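Local coordinates for response regulator receiver protein (Paraburkholderia phymatum, PDB 5TE9), which probably acts as a receiver in two-component signalling, changing state when it accepts a phosphoryl group on an aspartate side chain, at residues A[68-73]-A[99-104]; A[73-78]-A[104-109]. All coordinates share one frame; numbering follows the deposited sequence.

Interactions 1 and 2 are successive parts of one seam, between strand 71-76 and strand 103-107 of the parallel sheet of a CheY-like receiver domain. They share Leu-73 and Val-104, and their centres lie 13 Å apart. Interaction 1, which has no hydrogen bond between its segments, lies at the start of the seam, whereas interaction 2 is its hydrogen-bonded part. Among the approaches that tie them together are Pro-102 O to Ile-74 N at 2.8 Å, a probable hydrogen bond, and Ile-101 CG2 to Ile-74 CD1 at 3.6 Å. Interaction 2 reaches Asp-77, the predicted phosphorylation site, which is unmodified in this structure; interaction 1 lies towards the other end of the strands.

Interaction 1 of 2, residues A[68-73]-A[99-104]; sequences APRPGL and MKIPVV
Ile-101 projects toward the 70-73 backbone and sets three of its carbons, CG1, CG2 and CD1, against the Pro-71 carbonyl, with CG2 the nearest at 3.7 Å from Pro-71 O. CG1 and CD1 also meet the NH2 of Arg-70. The Arg-70 chain bends at chi3 (42°), which brings its guanidinium round to Ile-101: NH2 lies 3.5 Å from Ile-101 CG1, and the two side chains cross obliquely. Pro-71 adds a looser apolar approach, its ring atom CG standing 4.2 Å from Ile-101 CD1.

The Pro-102 ring meets the other chain at the Gly-72 carbonyl, where Pro-102 CD comes within 3.2 Å of Gly-72 O. Farther along, Leu-73 starts out away from the second segment, but CG anti to the backbone N (chi1 173°) lets CD1 swing back. That methyl comes closest to Pro-102 O, at 3.5 Å, and lies 4.0 Å from Pro-102 CB and 4.2 Å from Val-104 CG2, bridging the last loop residue and the strand.

The end-to-end directions of the touching parts differ by 34°, consistent with their leading into neighbouring parallel strands of a beta-alpha-beta unit. Gly-72 and Leu-73 turn their backbone hydrogen bonds to His-19 and Leu-21, on strand 19-23.

No hydrogen bond joins the two segments, and Pro-102 has no N-H to offer. Methyl, methylene and ring contacts carry the contact, consistent with van der Waals packing in which carbonyl groups and one guanidinium lie against carbon but are unbonded across the segments.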
ATOM      1  N   ALA A  68     -24.977  -6.582   2.097  1.00 73.77           N
ATOM      2  CA  ALA A  68     -23.779  -5.776   1.944  1.00 68.63           C
ATOM      3  C   ALA A  68     -22.947  -5.832   3.220  1.00 63.86           C
ATOM      4  O   ALA A  68     -23.489  -5.949   4.320  1.00 66.81           O
ATOM      5  CB  ALA A  68     -24.133  -4.323   1.630  1.00 65.24           C
ATOM      6  N   PRO A  69     -21.626  -5.758   3.101  1.00 58.64           N
ATOM      7  CA  PRO A  69     -20.785  -5.579   4.287  1.00 58.15           C
ATOM      8  C   PRO A  69     -20.712  -4.110   4.655  1.00 54.08           C
ATOM      9  O   PRO A  69     -20.749  -3.234   3.792  1.00 47.66           O
ATOM     10  CB  PRO A  69     -19.414  -6.098   3.827  1.00 56.69           C
ATOM     11  CG  PRO A  69     -19.544  -6.362   2.333  1.00 57.55           C
ATOM     12  CD  PRO A  69     -20.830  -5.771   1.870  1.00 58.73           C
ATOM     13  N   ARG A  70     -20.630  -3.840   5.957  1.00 59.79           N
ATOM     14  CA  ARG A  70     -20.348  -2.487   6.408  1.00 61.38           C
ATOM     15  C   ARG A  70     -19.033  -2.023   5.802  1.00 53.97           C
ATOM     16  O   ARG A  70     -18.028  -2.735   5.901  1.00 58.48           O
ATOM     17  CB  ARG A  70     -20.239  -2.425   7.929  1.00 74.78           C
ATOM     18  CG  ARG A  70     -21.506  -2.748   8.677  1.00 93.77           C
ATOM     19  CD  ARG A  70     -21.294  -2.549  10.172  1.00103.94           C
ATOM     20  NE  ARG A  70     -20.537  -1.332  10.470  1.00101.50           N
ATOM     21  CZ  ARG A  70     -21.028  -0.097  10.382  1.00 94.28           C
ATOM     22  NH1 ARG A  70     -22.283   0.100   9.987  1.00 92.04           N
ATOM     23  NH2 ARG A  70     -20.261   0.944  10.686  1.00 88.87           N
ATOM     24  N   PRO A  71     -18.990  -0.865   5.154  1.00 44.66           N
ATOM     25  CA  PRO A  71     -17.711  -0.319   4.713  1.00 37.59           C
ATOM     26  C   PRO A  71     -16.941   0.277   5.880  1.00 49.29           C
ATOM     27  O   PRO A  71     -17.515   0.687   6.891  1.00 50.48           O
ATOM     28  CB  PRO A  71     -18.112   0.765   3.703  1.00 36.71           C
ATOM     29  CG  PRO A  71     -19.428   1.224   4.194  1.00 44.56           C
ATOM     30  CD  PRO A  71     -20.120  -0.003   4.773  1.00 45.71           C
ATOM     31  N   GLY A  72     -15.612   0.284   5.735  1.00 45.80           N
ATOM     32  CA  GLY A  72     -14.722   0.915   6.685  1.00 34.60           C
ATOM     33  C   GLY A  72     -14.243   2.239   6.134  1.00 38.83           C
ATOM     34  O   GLY A  72     -13.669   3.064   6.853  1.00 38.60           O
ATOM     35  N   LEU A  73     -14.503   2.460   4.849  1.00 35.55           N
ATOM     36  CA  LEU A  73     -14.214   3.735   4.212  1.00 36.34           C
ATOM     37  C   LEU A  73     -15.260   3.988   3.137  1.00 39.72           C
ATOM     38  O   LEU A  73     -15.568   3.090   2.343  1.00 43.02           O
ATOM     39  CB  LEU A  73     -12.808   3.758   3.598  1.00 31.86           C
ATOM     40  CG  LEU A  73     -12.532   5.017   2.775  1.00 35.40           C
ATOM     41  CD1 LEU A  73     -12.537   6.314   3.658  1.00 34.48           C
ATOM     42  CD2 LEU A  73     -11.217   4.883   2.017  1.00 28.76           C
ATOM     43  N   MET A  99     -22.548   7.160  11.167  1.00 71.12           N
ATOM     44  CA  MET A  99     -21.782   8.389  11.339  1.00 68.15           C
ATOM     45  C   MET A  99     -20.323   8.100  11.646  1.00 61.03           C
ATOM     46  O   MET A  99     -19.456   8.917  11.333  1.00 58.34           O
ATOM     47  CB  MET A  99     -22.391   9.240  12.450  1.00 70.53           C
ATOM     48  CG  MET A  99     -22.158   8.698  13.848  1.00 73.74           C
ATOM     49  SD  MET A  99     -22.730   9.861  15.098  1.00 80.88           S
ATOM     50  CE  MET A  99     -22.444   8.950  16.615  1.00 87.09           C
ATOM     51  N   LYS A 100     -20.030   6.948  12.240  1.00 62.72           N
ATOM     52  CA  LYS A 100     -18.664   6.655  12.638  1.00 61.83           C
ATOM     53  C   LYS A 100     -17.767   6.306  11.461  1.00 61.68           C
ATOM     54  O   LYS A 100     -16.544   6.298  11.627  1.00 64.55           O
ATOM     55  CB  LYS A 100     -18.658   5.517  13.660  1.00 69.37           C
ATOM     56  N   ILE A 101     -18.336   6.059  10.286  1.00 55.65           N
ATOM     57  CA  ILE A 101     -17.575   5.538   9.151  1.00 49.00           C
ATOM     58  C   ILE A 101     -16.809   6.680   8.485  1.00 48.22           C
ATOM     59  O   ILE A 101     -17.406   7.731   8.192  1.00 48.45           O
ATOM     60  CB  ILE A 101     -18.497   4.857   8.148  1.00 48.04           C
ATOM     61  CG1 ILE A 101     -19.241   3.693   8.789  1.00 51.90           C
ATOM     62  CG2 ILE A 101     -17.699   4.367   6.945  1.00 48.36           C
ATOM     63  CD1 ILE A 101     -20.301   3.127   7.873  1.00 52.99           C
ATOM     64  N   PRO A 102     -15.528   6.490   8.183  1.00 47.87           N
ATOM     65  CA  PRO A 102     -14.745   7.551   7.534  1.00 42.14           C
ATOM     66  C   PRO A 102     -15.251   7.867   6.137  1.00 41.90           C
ATOM     67  O   PRO A 102     -15.511   6.967   5.335  1.00 46.19           O
ATOM     68  CB  PRO A 102     -13.330   6.971   7.503  1.00 41.25           C
ATOM     69  CG  PRO A 102     -13.303   6.035   8.674  1.00 44.41           C
ATOM     70  CD  PRO A 102     -14.663   5.426   8.729  1.00 45.18           C
ATOM     71  N   VAL A 103     -15.365   9.160   5.845  1.00 38.54           N
ATOM     72  CA  VAL A 103     -15.894   9.661   4.582  1.00 43.31           C
ATOM     73  C   VAL A 103     -14.860  10.583   3.956  1.00 45.75           C
ATOM     74  O   VAL A 103     -14.361  11.511   4.610  1.00 47.82           O
ATOM     75  CB  VAL A 103     -17.229  10.410   4.768  1.00 38.65           C
ATOM     76  CG1 VAL A 103     -17.851  10.776   3.408  1.00 37.54           C
ATOM     77  CG2 VAL A 103     -18.187   9.597   5.598  1.00 44.67           C
ATOM     78  N   VAL A 104     -14.537  10.320   2.696  1.00 42.45           N
ATOM     79  CA  VAL A 104     -13.732  11.204   1.870  1.00 39.58           C
ATOM     80  C   VAL A 104     -14.647  11.760   0.792  1.00 40.76           C
ATOM     81  O   VAL A 104     -15.333  10.995   0.107  1.00 43.08           O
ATOM     82  CB  VAL A 104     -12.540  10.456   1.254  1.00 40.14           C
ATOM     83  CG1 VAL A 104     -11.961  11.238   0.090  1.00 40.41           C
ATOM     84  CG2 VAL A 104     -11.488  10.182   2.311  1.00 45.52           C
TER

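Interaction 2 of 2, residues A[73-78]-A[104-109]; sequences LIILDL and VVLTTS
Ile-75 and Leu-106 meet through branches set by their first torsions: chi1 of -56° places Ile-75 CG2 anti to the backbone N, and chi1 of -61° places Leu-106 CG anti to its carbonyl carbon. Leu-106 CD2 lies 3.6 Å from Ile-75 CG2, the two chains meeting obliquely. Leu-106 CD1 also approaches Asp-77 CB, at 4.2 Å. Further along the chain, Leu-78 CD2 touches Val-105 CG1 at 3.7 Å, nearly at a right angle, although Leu-78 is poorly ordered.

Parallel pairing is evident from the bridges Ile-75 to Val-104 and Leu-76 to Val-105, and from axes 4.7 Å apart at 21°. Val-104 N donates to Ile-74 O at 2.9 Å, Leu-76 N to Val-104 O and Leu-106 N to Leu-76 O, both at 2.8 Å.

Asp-77, predicted as the phosphorylation site and unmodified here, forms a salt bridge from OD2 to Lys-129, with Glu-24 close by, consistent with the acidic pocket of CheY-like receivers. Ser-109 caps helix 110-119 through Glu-112 N. Helix 85-94 completes the beta-alpha-beta unit, covering the Leu-76 and Val-105 face through Val-88 and Leu-89. Strand 19-23 flanks strand 71-76, and Ile-127 of strand 126-128 packs on Val-104 and Leu-106.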
ATOM      1  N   LEU A  73     -14.503   2.460   4.849  1.00 35.55           N
ATOM      2  CA  LEU A  73     -14.214   3.735   4.212  1.00 36.34           C
ATOM      3  C   LEU A  73     -15.260   3.988   3.137  1.00 39.72           C
ATOM      4  O   LEU A  73     -15.568   3.090   2.343  1.00 43.02           O
ATOM      5  CB  LEU A  73     -12.808   3.758   3.598  1.00 31.86           C
ATOM      6  CG  LEU A  73     -12.532   5.017   2.775  1.00 35.40           C
ATOM      7  CD1 LEU A  73     -12.537   6.314   3.658  1.00 34.48           C
ATOM      8  CD2 LEU A  73     -11.217   4.883   2.017  1.00 28.76           C
ATOM      9  N   ILE A  74     -15.806   5.202   3.130  1.00 38.24           N
ATOM     10  CA  ILE A  74     -16.747   5.664   2.120  1.00 33.45           C
ATOM     11  C   ILE A  74     -16.083   6.794   1.356  1.00 35.21           C
ATOM     12  O   ILE A  74     -15.615   7.760   1.966  1.00 43.15           O
ATOM     13  CB  ILE A  74     -18.071   6.158   2.743  1.00 39.93           C
ATOM     14  CG1 ILE A  74     -18.760   5.047   3.543  1.00 36.69           C
ATOM     15  CG2 ILE A  74     -18.996   6.699   1.648  1.00 37.03           C
ATOM     16  CD1 ILE A  74     -19.931   5.531   4.372  1.00 39.26           C
ATOM     17  N   ILE A  75     -16.063   6.690   0.030  1.00 33.22           N
ATOM     18  CA  ILE A  75     -15.545   7.733  -0.851  1.00 33.30           C
ATOM     19  C   ILE A  75     -16.714   8.255  -1.673  1.00 41.45           C
ATOM     20  O   ILE A  75     -17.317   7.497  -2.444  1.00 47.43           O
ATOM     21  CB  ILE A  75     -14.428   7.198  -1.762  1.00 35.00           C
ATOM     22  CG1 ILE A  75     -13.285   6.578  -0.926  1.00 34.87           C
ATOM     23  CG2 ILE A  75     -13.933   8.276  -2.706  1.00 37.75           C
ATOM     24  CD1 ILE A  75     -12.175   5.957  -1.754  1.00 37.97           C
ATOM     25  N   LEU A  76     -17.003   9.551  -1.551  1.00 37.00           N
ATOM     26  CA  LEU A  76     -18.304  10.108  -1.897  1.00 39.52           C
ATOM     27  C   LEU A  76     -18.136  11.294  -2.835  1.00 42.49           C
ATOM     28  O   LEU A  76     -17.568  12.324  -2.459  1.00 45.82           O
ATOM     29  CB  LEU A  76     -19.069  10.523  -0.629  1.00 44.68           C
ATOM     30  CG  LEU A  76     -20.445  11.182  -0.806  1.00 47.55           C
ATOM     31  CD1 LEU A  76     -21.403  10.286  -1.575  1.00 44.77           C
ATOM     32  CD2 LEU A  76     -21.044  11.533   0.537  1.00 45.49           C
ATOM     33  N   ASP A  77     -18.639  11.147  -4.051  1.00 42.64           N
ATOM     34  CA  ASP A  77     -18.822  12.268  -4.949  1.00 45.49           C
ATOM     35  C   ASP A  77     -20.044  13.062  -4.501  1.00 61.69           C
ATOM     36  O   ASP A  77     -20.914  12.563  -3.785  1.00 61.31           O
ATOM     37  CB  ASP A  77     -18.982  11.757  -6.381  1.00 54.49           C
ATOM     38  CG  ASP A  77     -18.887  12.852  -7.431  1.00 60.45           C
ATOM     39  OD1 ASP A  77     -19.471  13.930  -7.261  1.00 66.58           O
ATOM     40  OD2 ASP A  77     -18.230  12.617  -8.458  1.00 64.10           O
ATOM     41  N   LEU A  78     -20.087  14.328  -4.905  1.00 69.44           N
ATOM     42  CA  LEU A  78     -21.236  15.175  -4.627  1.00 78.39           C
ATOM     43  C   LEU A  78     -22.234  15.206  -5.780  1.00 80.94           C
ATOM     44  O   LEU A  78     -23.443  15.314  -5.544  1.00 79.86           O
ATOM     45  CB  LEU A  78     -20.756  16.590  -4.314  1.00 88.03           C
ATOM     46  CG  LEU A  78     -19.693  16.688  -3.221  1.00 86.51           C
ATOM     47  CD1 LEU A  78     -19.066  18.081  -3.225  1.00 90.82           C
ATOM     48  CD2 LEU A  78     -20.312  16.372  -1.863  1.00 84.71           C
ATOM     49  N   VAL A 104     -14.537  10.320   2.696  1.00 42.45           N
ATOM     50  CA  VAL A 104     -13.732  11.204   1.870  1.00 39.58           C
ATOM     51  C   VAL A 104     -14.647  11.760   0.792  1.00 40.76           C
ATOM     52  O   VAL A 104     -15.333  10.995   0.107  1.00 43.08           O
ATOM     53  CB  VAL A 104     -12.540  10.456   1.254  1.00 40.14           C
ATOM     54  CG1 VAL A 104     -11.961  11.238   0.090  1.00 40.41           C
ATOM     55  CG2 VAL A 104     -11.488  10.182   2.311  1.00 45.52           C
ATOM     56  N   VAL A 105     -14.675  13.079   0.654  1.00 38.38           N
ATOM     57  CA  VAL A 105     -15.511  13.746  -0.337  1.00 34.65           C
ATOM     58  C   VAL A 105     -14.660  14.042  -1.558  1.00 36.95           C
ATOM     59  O   VAL A 105     -13.547  14.563  -1.435  1.00 53.87           O
ATOM     60  CB  VAL A 105     -16.124  15.038   0.231  1.00 42.33           C
ATOM     61  CG1 VAL A 105     -16.833  15.828  -0.870  1.00 40.00           C
ATOM     62  CG2 VAL A 105     -17.074  14.716   1.373  1.00 39.22           C
ATOM     63  N   LEU A 106     -15.170  13.696  -2.728  1.00 38.28           N
ATOM     64  CA  LEU A 106     -14.466  13.963  -3.965  1.00 39.53           C
ATOM     65  C   LEU A 106     -14.748  15.379  -4.428  1.00 44.18           C
ATOM     66  O   LEU A 106     -15.907  15.797  -4.505  1.00 49.26           O
ATOM     67  CB  LEU A 106     -14.901  12.980  -5.041  1.00 42.61           C
ATOM     68  CG  LEU A 106     -14.622  11.529  -4.706  1.00 40.37           C
ATOM     69  CD1 LEU A 106     -14.974  10.647  -5.897  1.00 37.66           C
ATOM     70  CD2 LEU A 106     -13.157  11.430  -4.349  1.00 39.03           C
ATOM     71  N   THR A 107     -13.694  16.114  -4.735  1.00 43.02           N
ATOM     72  CA  THR A 107     -13.808  17.416  -5.362  1.00 43.77           C
ATOM     73  C   THR A 107     -13.314  17.302  -6.791  1.00 50.12           C
ATOM     74  O   THR A 107     -12.587  16.374  -7.137  1.00 55.01           O
ATOM     75  CB  THR A 107     -12.997  18.464  -4.600  1.00 49.77           C
ATOM     76  OG1 THR A 107     -11.607  18.110  -4.639  1.00 53.91           O
ATOM     77  CG2 THR A 107     -13.459  18.523  -3.153  1.00 48.26           C
ATOM     78  N   THR A 108     -13.724  18.241  -7.631  1.00 55.34           N
ATOM     79  CA  THR A 108     -13.346  18.147  -9.030  1.00 57.43           C
ATOM     80  C   THR A 108     -12.087  18.937  -9.350  1.00 61.41           C
ATOM     81  O   THR A 108     -11.575  18.830 -10.469  1.00 69.17           O
ATOM     82  CB  THR A 108     -14.499  18.616  -9.932  1.00 60.75           C
ATOM     83  OG1 THR A 108     -14.738  20.011  -9.727  1.00 66.39           O
ATOM     84  CG2 THR A 108     -15.766  17.849  -9.615  1.00 58.37           C
ATOM     85  N   SER A 109     -11.575  19.713  -8.402  1.00 59.82           N
ATOM     86  CA  SER A 109     -10.415  20.554  -8.648  1.00 70.72           C
ATOM     87  C   SER A 109      -9.731  20.842  -7.322  1.00 76.51           C
ATOM     88  O   SER A 109     -10.402  21.096  -6.318  1.00 77.86           O
ATOM     89  CB  SER A 109     -10.805  21.872  -9.330  1.00 76.17           C
ATOM     90  OG  SER A 109     -11.292  22.807  -8.383  1.00 76.45           O
TER